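Local coordinates for protein probable D-tyrosyl-tRNA(Tyr) deacylase 1 (Homo sapiens, PDB 2OKV) that removes D-amino acids, and glycine mischarged onto tRNA(Ala), from tRNA as a homodimeric editing enzyme, and binds DNA-unwinding elements with a possible role in replication, at residues B[6-11]-B[133-138]; B[78-83]-B[91-96]; B[44-49]-B[107-112]. All coordinates share one frame; numbering follows the deposited sequence.

Interaction 1 of 3, residues B[6-11]-B[133-138]; sequences QRVTRA and VHIQND
This contact is built on a beta corner at T9, where the chain passes from the mixed five-stranded sheet (strand 2-8) into the three-stranded antiparallel sheet (strands 18-23, 10-15 and 131-137) and both arms bridge in antiparallel fashion to 133-138. The axis of 6-8 crosses that of 133-137 almost at right angles, 86°; V8 pairs with N137, their side chains diverging, and beyond the corner A11 pairs with I135, both as non-hydrogen-bonded pairs. At the corner T9 N donates to Q136 O over 3.0 Å, nearly along the carbonyl axis, and Q136 N returns a bond to R10 O. D138 N points almost straight at R7 O, 2.7 Å, though from above the carbonyl plane. On the buried side V8 CG1 rests on I135 CG2 at 3.6 Å, crossing obliquely, and Q6, a magnesium-binding residue, crosses both I135 and N137 at about a right angle. N137 is oriented mainly by V141 and T142 of strand 141-146. Segment 133-138 pairs with a strand of the second subunit, so the sheet continues across the dimer, and D138 OD1 is held by Y130 and Q132 of that subunit. A water donates to both V8 O and D138 OD2. T9 CG2 packs against D138 CB at 3.4 Å. R7, CG anti to its N, bends at chi3 (75°) to approach D138 side-on: NE and NH2 both donate to the one backbone oxygen, D138 O, at 2.8 Å each and in the guanidinium plane, while D138 OD2 lies well out of that plane, 3.6 Å from NE, in a purely electrostatic salt bridge.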
loop_
_atom_site.group_PDB
_atom_site.type_symbol
_atom_site.label_atom_id
_atom_site.label_comp_id
_atom_site.label_asym_id
_atom_site.label_seq_id
_atom_site.Cartn_x
_atom_site.Cartn_y
_atom_site.Cartn_z
ATOM N N GLN B 6 2.792 1.947 -5.266
ATOM C CA GLN B 6 3.868 0.980 -5.043
ATOM C C GLN B 6 4.678 0.819 -6.319
ATOM O O GLN B 6 4.109 0.604 -7.385
ATOM C CB GLN B 6 3.299 -0.376 -4.602
ATOM C CG GLN B 6 2.644 -0.333 -3.213
ATOM C CD GLN B 6 2.014 -1.656 -2.805
ATOM O OE1 GLN B 6 2.708 -2.582 -2.362
ATOM N NE2 GLN B 6 0.671 -1.731 -2.893
ATOM N N ARG B 7 5.998 0.917 -6.210
ATOM C CA ARG B 7 6.863 0.719 -7.368
ATOM C C ARG B 7 6.933 -0.774 -7.624
ATOM O O ARG B 7 7.198 -1.541 -6.708
ATOM C CB ARG B 7 8.269 1.272 -7.111
ATOM C CG ARG B 7 9.237 1.064 -8.279
ATOM C CD ARG B 7 10.601 1.687 -8.036
ATOM N NE ARG B 7 11.395 0.905 -7.089
ATOM C CZ ARG B 7 12.627 1.211 -6.703
ATOM N NH1 ARG B 7 13.218 2.314 -7.158
ATOM N NH2 ARG B 7 13.264 0.419 -5.841
ATOM N N VAL B 8 6.719 -1.188 -8.868
ATOM C CA VAL B 8 6.666 -2.627 -9.169
ATOM C C VAL B 8 7.667 -3.079 -10.242
ATOM O O VAL B 8 7.997 -2.296 -11.166
ATOM C CB VAL B 8 5.228 -3.081 -9.549
ATOM C CG1 VAL B 8 4.256 -2.833 -8.391
ATOM C CG2 VAL B 8 4.739 -2.400 -10.832
ATOM N N THR B 9 8.153 -4.323 -10.136
ATOM C CA THR B 9 8.831 -4.887 -11.305
ATOM C C THR B 9 7.795 -5.501 -12.251
ATOM O O THR B 9 8.018 -5.564 -13.450
ATOM C CB THR B 9 10.029 -5.853 -11.002
ATOM O OG1 THR B 9 9.589 -7.199 -11.035
ATOM C CG2 THR B 9 10.670 -5.555 -9.710
ATOM N N ARG B 10 6.645 -5.896 -11.697
ATOM C CA ARG B 10 5.483 -6.291 -12.475
ATOM C C ARG B 10 4.231 -6.271 -11.588
ATOM O O ARG B 10 4.332 -6.240 -10.376
ATOM C CB ARG B 10 5.683 -7.681 -13.115
ATOM C CG ARG B 10 5.956 -8.802 -12.113
ATOM C CD ARG B 10 6.159 -10.168 -12.786
ATOM N NE ARG B 10 7.287 -10.189 -13.724
ATOM C CZ ARG B 10 8.572 -10.337 -13.395
ATOM N NH1 ARG B 10 8.944 -10.489 -12.127
ATOM N NH2 ARG B 10 9.492 -10.350 -14.349
ATOM N N ALA B 11 3.055 -6.300 -12.196
ATOM C CA ALA B 11 1.818 -6.298 -11.428
ATOM C C ALA B 11 0.715 -6.808 -12.320
ATOM O O ALA B 11 0.799 -6.680 -13.536
ATOM C CB ALA B 11 1.504 -4.898 -10.941
ATOM N N VAL B 133 -4.980 -8.593 -6.748
ATOM C CA VAL B 133 -4.032 -7.685 -7.340
ATOM C C VAL B 133 -2.655 -8.194 -6.953
ATOM O O VAL B 133 -2.267 -8.113 -5.783
ATOM C CB VAL B 133 -4.279 -6.223 -6.864
ATOM C CG1 VAL B 133 -3.417 -5.246 -7.680
ATOM C CG2 VAL B 133 -5.806 -5.887 -7.014
ATOM N N HIS B 134 -1.958 -8.775 -7.931
ATOM C CA HIS B 134 -0.630 -9.329 -7.719
ATOM C C HIS B 134 0.361 -8.180 -7.858
ATOM O O HIS B 134 0.457 -7.567 -8.898
ATOM C CB HIS B 134 -0.334 -10.439 -8.745
ATOM C CG HIS B 134 -1.218 -11.648 -8.606
ATOM N ND1 HIS B 134 -2.554 -11.642 -8.948
ATOM C CD2 HIS B 134 -0.950 -12.899 -8.170
ATOM C CE1 HIS B 134 -3.076 -12.834 -8.718
ATOM N NE2 HIS B 134 -2.120 -13.620 -8.256
ATOM N N ILE B 135 1.047 -7.850 -6.775
ATOM C CA ILE B 135 1.914 -6.691 -6.759
ATOM C C ILE B 135 3.322 -7.145 -6.416
ATOM O O ILE B 135 3.569 -7.580 -5.284
ATOM C CB ILE B 135 1.425 -5.629 -5.730
ATOM C CG1 ILE B 135 -0.010 -5.196 -6.071
ATOM C CG2 ILE B 135 2.369 -4.415 -5.714
ATOM C CD1 ILE B 135 -0.662 -4.262 -5.072
ATOM N N GLN B 136 4.247 -7.057 -7.377
ATOM C CA GLN B 136 5.645 -7.351 -7.056
ATOM C C GLN B 136 6.348 -6.037 -6.728
ATOM O O GLN B 136 6.905 -5.369 -7.615
ATOM C CB GLN B 136 6.362 -8.142 -8.165
ATOM C CG GLN B 136 7.765 -8.626 -7.705
ATOM C CD GLN B 136 8.549 -9.417 -8.733
ATOM O OE1 GLN B 136 9.789 -9.262 -8.849
ATOM N NE2 GLN B 136 7.864 -10.279 -9.471
ATOM N N ASN B 137 6.277 -5.660 -5.448
ATOM C CA ASN B 137 6.772 -4.377 -4.981
ATOM C C ASN B 137 8.306 -4.385 -5.002
ATOM O O ASN B 137 8.933 -5.171 -4.298
ATOM C CB ASN B 137 6.219 -4.082 -3.582
ATOM C CG ASN B 137 6.471 -2.634 -3.132
ATOM O OD1 ASN B 137 7.497 -2.048 -3.434
ATOM N ND2 ASN B 137 5.512 -2.059 -2.416
ATOM N N ASP B 138 8.876 -3.510 -5.826
ATOM C CA ASP B 138 10.320 -3.468 -6.129
ATOM C C ASP B 138 11.058 -2.553 -5.164
ATOM O O ASP B 138 11.075 -1.330 -5.354
ATOM C CB ASP B 138 10.480 -2.979 -7.563
ATOM C CG ASP B 138 11.904 -2.883 -8.007
ATOM O OD1 ASP B 138 12.765 -3.628 -7.499
ATOM O OD2 ASP B 138 12.147 -2.059 -8.911
HETATM O O HOH W 1 10.499 -1.038 -11.027
#

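Interaction 2 of 3, residues B[78-83]-B[91-96]; sequences SQFTLQ and PDFHLA
An edge-to-face (T-shaped) pair of phenylalanines joins the short 3-10 segment that starts at F80 to the type I beta turn F93-A96. F80, with CG in the crowded position between backbone N and carbonyl carbon (chi1 74°), sends its CE1 edge over the centre of one face of F93; the centroids are 5.1 Å apart and the planes at 80°. T81 runs alongside F93 in the same direction, its CG2 3.9 Å from F93 CE2. A96 adds aliphatic contact, its CB 3.7 Å from Q83 CB and 4.1 Å from F80 CB. Polar linkage is indirect: one water donates to Q83 O (2.7 Å) and D92 O and accepts from L95 N, bridging the two segments. Within 91-96, D92 OD2 accepts from H94 N, an Asx turn, and from H94 ND1 at 3.0 Å, in the imidazole plane; the two donors probably stabilise charge on the carboxylate. In the second subunit, T142 O is hydrogen-bonded to T81 OG1, W63 meets the F93 ring, and P140 O, of the Gly-cisPro motif that probably rejects L-amino acids, accepts from Q79 NE2. Both segments belong to the connection from strand 73-78 to helix 99-116, with Q83 touching K2 of strand 2-8.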
loop_
_atom_site.group_PDB
_atom_site.type_symbol
_atom_site.label_atom_id
_atom_site.label_comp_id
_atom_site.label_asym_id
_atom_site.label_seq_id
_atom_site.Cartn_x
_atom_site.Cartn_y
_atom_site.Cartn_z
ATOM N N SER B 78 -9.188 0.807 -8.209
ATOM C CA SER B 78 -10.038 1.563 -7.292
ATOM C C SER B 78 -10.060 0.873 -5.934
ATOM O O SER B 78 -10.230 -0.343 -5.858
ATOM C CB SER B 78 -11.454 1.637 -7.858
ATOM O OG SER B 78 -11.725 0.386 -8.496
ATOM N N GLN B 79 -9.907 1.661 -4.868
ATOM C CA GLN B 79 -9.709 1.140 -3.510
ATOM C C GLN B 79 -10.348 2.070 -2.475
ATOM O O GLN B 79 -9.657 2.906 -1.872
ATOM C CB GLN B 79 -8.195 1.018 -3.225
ATOM C CG GLN B 79 -7.816 0.449 -1.845
ATOM C CD GLN B 79 -7.969 -1.064 -1.759
ATOM O OE1 GLN B 79 -6.988 -1.782 -1.854
ATOM N NE2 GLN B 79 -9.201 -1.546 -1.597
ATOM N N PHE B 80 -11.650 1.921 -2.266
ATOM C CA PHE B 80 -12.391 2.762 -1.320
ATOM C C PHE B 80 -11.949 2.611 0.138
ATOM O O PHE B 80 -12.251 3.478 0.950
ATOM C CB PHE B 80 -13.913 2.520 -1.440
ATOM C CG PHE B 80 -14.377 1.200 -0.854
ATOM C CD1 PHE B 80 -14.698 1.095 0.501
ATOM C CD2 PHE B 80 -14.491 0.067 -1.657
ATOM C CE1 PHE B 80 -15.115 -0.114 1.051
ATOM C CE2 PHE B 80 -14.909 -1.149 -1.121
ATOM C CZ PHE B 80 -15.226 -1.244 0.238
ATOM N N THR B 81 -11.245 1.523 0.476
ATOM C CA THR B 81 -10.831 1.271 1.880
ATOM C C THR B 81 -9.839 2.297 2.424
ATOM O O THR B 81 -9.702 2.461 3.650
ATOM C CB THR B 81 -10.254 -0.160 2.098
ATOM O OG1 THR B 81 -9.150 -0.380 1.222
ATOM C CG2 THR B 81 -11.317 -1.223 1.820
ATOM N N LEU B 82 -9.136 2.969 1.519
ATOM C CA LEU B 82 -8.221 4.035 1.910
ATOM C C LEU B 82 -8.945 5.238 2.530
ATOM O O LEU B 82 -8.339 6.011 3.268
ATOM C CB LEU B 82 -7.364 4.471 0.724
ATOM C CG LEU B 82 -6.420 3.423 0.149
ATOM C CD1 LEU B 82 -5.778 3.990 -1.084
ATOM C CD2 LEU B 82 -5.360 3.042 1.166
ATOM N N GLN B 83 -10.241 5.371 2.241
ATOM C CA GLN B 83 -11.103 6.393 2.857
ATOM C C GLN B 83 -11.773 5.868 4.135
ATOM O O GLN B 83 -12.988 5.978 4.313
ATOM C CB GLN B 83 -12.155 6.877 1.849
ATOM C CG GLN B 83 -11.579 7.616 0.639
ATOM C CD GLN B 83 -10.878 8.918 1.023
ATOM O OE1 GLN B 83 -9.919 9.333 0.375
ATOM N NE2 GLN B 83 -11.362 9.567 2.073
ATOM N N PRO B 91 -13.514 -0.833 10.534
ATOM C CA PRO B 91 -13.527 0.270 9.579
ATOM C C PRO B 91 -14.942 0.791 9.312
ATOM O O PRO B 91 -15.909 0.016 9.306
ATOM C CB PRO B 91 -12.942 -0.355 8.307
ATOM C CG PRO B 91 -12.311 -1.642 8.741
ATOM C CD PRO B 91 -13.124 -2.100 9.893
ATOM N N ASP B 92 -15.050 2.103 9.131
ATOM C CA ASP B 92 -16.275 2.740 8.663
ATOM C C ASP B 92 -15.899 3.528 7.407
ATOM O O ASP B 92 -14.859 4.192 7.374
ATOM C CB ASP B 92 -16.865 3.647 9.748
ATOM C CG ASP B 92 -18.168 4.302 9.328
ATOM O OD1 ASP B 92 -19.225 3.952 9.895
ATOM O OD2 ASP B 92 -18.141 5.169 8.430
ATOM N N PHE B 93 -16.739 3.448 6.377
ATOM C CA PHE B 93 -16.377 3.992 5.064
ATOM C C PHE B 93 -17.242 5.164 4.607
ATOM O O PHE B 93 -17.348 5.422 3.405
ATOM C CB PHE B 93 -16.364 2.877 4.006
ATOM C CG PHE B 93 -15.476 1.721 4.363
ATOM C CD1 PHE B 93 -16.021 0.541 4.870
ATOM C CD2 PHE B 93 -14.092 1.820 4.225
ATOM C CE1 PHE B 93 -15.203 -0.528 5.218
ATOM C CE2 PHE B 93 -13.263 0.752 4.578
ATOM C CZ PHE B 93 -13.827 -0.426 5.077
ATOM N N HIS B 94 -17.830 5.884 5.566
ATOM C CA HIS B 94 -18.760 6.981 5.271
ATOM C C HIS B 94 -18.139 8.122 4.463
ATOM O O HIS B 94 -18.861 8.892 3.825
ATOM C CB HIS B 94 -19.372 7.543 6.562
ATOM C CG HIS B 94 -18.480 8.507 7.283
ATOM N ND1 HIS B 94 -17.636 8.122 8.305
ATOM C CD2 HIS B 94 -18.291 9.840 7.124
ATOM C CE1 HIS B 94 -16.970 9.176 8.746
ATOM N NE2 HIS B 94 -17.351 10.231 8.047
ATOM N N LEU B 95 -16.813 8.241 4.516
ATOM C CA LEU B 95 -16.100 9.296 3.798
ATOM C C LEU B 95 -15.808 8.905 2.346
ATOM O O LEU B 95 -15.527 9.766 1.510
ATOM C CB LEU B 95 -14.796 9.674 4.515
ATOM C CG LEU B 95 -14.529 11.167 4.792
ATOM C CD1 LEU B 95 -14.969 12.095 3.642
ATOM C CD2 LEU B 95 -15.199 11.611 6.092
ATOM N N ALA B 96 -15.864 7.608 2.056
ATOM C CA ALA B 96 -15.688 7.139 0.684
ATOM C C ALA B 96 -16.902 7.528 -0.166
ATOM O O ALA B 96 -18.039 7.533 0.325
ATOM C CB ALA B 96 -15.472 5.644 0.657
HETATM O O HOH W 2 -14.818 6.707 6.144
#

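Interaction 3 of 3, residues B[44-49]-B[107-112]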
loop_
_atom_site.group_PDB
_atom_site.type_symbol
_atom_site.label_atom_id
_atom_site.label_comp_id
_atom_site.label_asym_id
_atom_site.label_seq_id
_atom_site.Cartn_x
_atom_site.Cartn_y
_atom_site.Cartn_z
ATOM N N HIS B 44 -5.318 17.140 -9.885
ATOM C CA HIS B 44 -4.131 17.234 -9.021
ATOM C C HIS B 44 -3.501 15.871 -8.728
ATOM O O HIS B 44 -2.278 15.725 -8.765
ATOM C CB HIS B 44 -4.473 17.974 -7.727
ATOM C CG HIS B 44 -4.533 19.468 -7.872
ATOM N ND1 HIS B 44 -5.252 20.099 -8.867
ATOM C CD2 HIS B 44 -3.971 20.454 -7.135
ATOM C CE1 HIS B 44 -5.127 21.408 -8.739
ATOM N NE2 HIS B 44 -4.358 21.650 -7.693
ATOM N N MET B 45 -4.328 14.866 -8.457
ATOM C CA MET B 45 -3.822 13.517 -8.196
ATOM C C MET B 45 -3.161 12.888 -9.432
ATOM O O MET B 45 -2.098 12.271 -9.320
ATOM C CB MET B 45 -4.921 12.604 -7.644
ATOM C CG MET B 45 -4.456 11.191 -7.246
ATOM S SD MET B 45 -3.153 11.175 -5.988
ATOM C CE MET B 45 -4.072 11.441 -4.471
ATOM N N VAL B 46 -3.777 13.058 -10.601
ATOM C CA VAL B 46 -3.160 12.624 -11.858
ATOM C C VAL B 46 -1.740 13.226 -12.009
ATOM O O VAL B 46 -0.773 12.505 -12.256
ATOM C CB VAL B 46 -4.015 13.009 -13.061
ATOM C CG1 VAL B 46 -3.236 12.842 -14.358
ATOM C CG2 VAL B 46 -5.300 12.152 -13.100
ATOM N N ARG B 47 -1.634 14.544 -11.866
ATOM C CA ARG B 47 -0.338 15.222 -11.999
ATOM C C ARG B 47 0.701 14.665 -11.023
ATOM O O ARG B 47 1.864 14.439 -11.396
ATOM C CB ARG B 47 -0.499 16.728 -11.831
ATOM C CG ARG B 47 -0.900 17.425 -13.122
ATOM C CD ARG B 47 -0.819 18.951 -13.017
ATOM N NE ARG B 47 -2.151 19.528 -12.807
ATOM C CZ ARG B 47 -2.542 20.152 -11.696
ATOM N NH1 ARG B 47 -1.695 20.312 -10.678
ATOM N NH2 ARG B 47 -3.781 20.623 -11.608
ATOM N N LYS B 48 0.288 14.428 -9.778
ATOM C CA LYS B 48 1.211 13.908 -8.763
ATOM C C LYS B 48 1.701 12.508 -9.088
ATOM O O LYS B 48 2.894 12.229 -8.942
ATOM C CB LYS B 48 0.588 13.923 -7.359
ATOM C CG LYS B 48 0.413 15.321 -6.760
ATOM C CD LYS B 48 -0.738 15.317 -5.763
ATOM C CE LYS B 48 -0.279 15.072 -4.351
ATOM N NZ LYS B 48 -0.010 16.381 -3.681
ATOM N N ILE B 49 0.786 11.636 -9.523
ATOM C CA ILE B 49 1.137 10.245 -9.841
ATOM C C ILE B 49 2.137 10.237 -10.994
ATOM O O ILE B 49 3.170 9.556 -10.941
ATOM C CB ILE B 49 -0.116 9.397 -10.215
ATOM C CG1 ILE B 49 -0.954 9.086 -8.974
ATOM C CG2 ILE B 49 0.265 8.094 -10.942
ATOM C CD1 ILE B 49 -2.392 8.693 -9.309
ATOM N N ASN B 107 -13.686 6.322 -13.689
ATOM C CA ASN B 107 -13.529 6.278 -15.135
ATOM C C ASN B 107 -12.975 7.601 -15.685
ATOM O O ASN B 107 -12.034 7.582 -16.470
ATOM C CB ASN B 107 -14.821 5.862 -15.818
ATOM C CG ASN B 107 -15.106 4.382 -15.657
ATOM O OD1 ASN B 107 -14.192 3.584 -15.410
ATOM N ND2 ASN B 107 -16.369 4.007 -15.787
ATOM N N SER B 108 -13.523 8.730 -15.236
ATOM C CA SER B 108 -13.021 10.051 -15.647
ATOM C C SER B 108 -11.548 10.244 -15.243
ATOM O O SER B 108 -10.741 10.823 -16.004
ATOM C CB SER B 108 -13.878 11.177 -15.066
ATOM O OG SER B 108 -15.193 11.175 -15.618
ATOM N N PHE B 109 -11.214 9.773 -14.043
ATOM C CA PHE B 109 -9.852 9.839 -13.526
ATOM C C PHE B 109 -8.879 9.068 -14.420
ATOM O O PHE B 109 -7.803 9.579 -14.777
ATOM C CB PHE B 109 -9.808 9.287 -12.093
ATOM C CG PHE B 109 -8.427 9.110 -11.572
ATOM C CD1 PHE B 109 -7.789 10.155 -10.894
ATOM C CD2 PHE B 109 -7.740 7.918 -11.787
ATOM C CE1 PHE B 109 -6.501 10.014 -10.430
ATOM C CE2 PHE B 109 -6.433 7.773 -11.335
ATOM C CZ PHE B 109 -5.811 8.829 -10.653
ATOM N N LEU B 110 -9.256 7.839 -14.780
ATOM C CA LEU B 110 -8.427 7.010 -15.665
ATOM C C LEU B 110 -8.265 7.657 -17.023
ATOM O O LEU B 110 -7.197 7.573 -17.632
ATOM C CB LEU B 110 -9.031 5.625 -15.862
ATOM C CG LEU B 110 -8.714 4.522 -14.867
ATOM C CD1 LEU B 110 -9.370 3.284 -15.426
ATOM C CD2 LEU B 110 -7.214 4.279 -14.663
ATOM N N GLU B 111 -9.331 8.296 -17.501
ATOM C CA GLU B 111 -9.283 8.985 -18.787
ATOM C C GLU B 111 -8.349 10.211 -18.781
ATOM O O GLU B 111 -7.682 10.469 -19.797
ATOM C CB GLU B 111 -10.705 9.325 -19.274
ATOM C CG GLU B 111 -10.818 9.845 -20.706
ATOM C CD GLU B 111 -10.354 8.859 -21.792
ATOM O OE1 GLU B 111 -10.124 7.662 -21.517
ATOM O OE2 GLU B 111 -10.214 9.303 -22.947
ATOM N N GLN B 112 -8.290 10.960 -17.670
ATOM C CA GLN B 112 -7.356 12.104 -17.567
ATOM C C GLN B 112 -5.916 11.594 -17.556
ATOM O O GLN B 112 -5.038 12.181 -18.179
ATOM C CB GLN B 112 -7.585 12.979 -16.315
ATOM C CG GLN B 112 -7.724 14.539 -16.550
ATOM C CD GLN B 112 -6.499 15.275 -17.128
ATOM O OE1 GLN B 112 -5.999 14.939 -18.205
ATOM N NE2 GLN B 112 -6.054 16.332 -16.431
#
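F109 is the main bump of this buried helix-helix contact, its ring filling the hollow between M45, V46 and I49 of the facing helix. With CG anti to the backbone N (chi1 171°), the phenyl swings from the flank of its own helix across to the other. V46 CG2 approaches F109 CE1 most closely, 3.6 Å, and reaches on to CD1; the two side chains slide past each other in opposite directions. I49 does otherwise: it meets F109 tip to tip, CD1 at the ring edge and in its plane, 3.7 Å from CZ. M45 adds its CG, 4.0 Å from F109 CE1, before chi2 (59°) and chi3 bend the sulfur and terminal methyl away from 107-112. Segments 44-49 and 107-112 run in roughly the same direction, at 44°, their axes 10.0 Å apart at closest approach; they belong to helices 39-51 and 99-116. L31 of strand 26-32 also touches F109, and V29 of that strand touches I49, so the pair of helices packs against the central mixed sheet. V46 is a bump in its turn: beyond the ring, the same CG2 presses on Q112 CB at 4.0 Å, about one helical turn after F109. L42, about one turn before V46 on helix 39-51, touches both F109 and Q112.

From the N terminus, strand 2-8 and the start of strand 10-15 supply the first half of interaction 1, whose partner arrives only at 133-138, closing the widest loop. Inside it, helix 39-51 waits for helix 99-116, and interaction 3 closes a loop of 57 intervening residues. Nested again within that, interaction 2 closes a short loop between strand 73-78 and helix 99-116. None cross and none touch: their centres lie 19 to 22 Å apart. Interaction 1 joins the two larger sheets and interaction 2 folds the connecting loop on itself, both beside the second subunit; interaction 3 pairs the helices on the opposite side of the chain's centre from interaction 1.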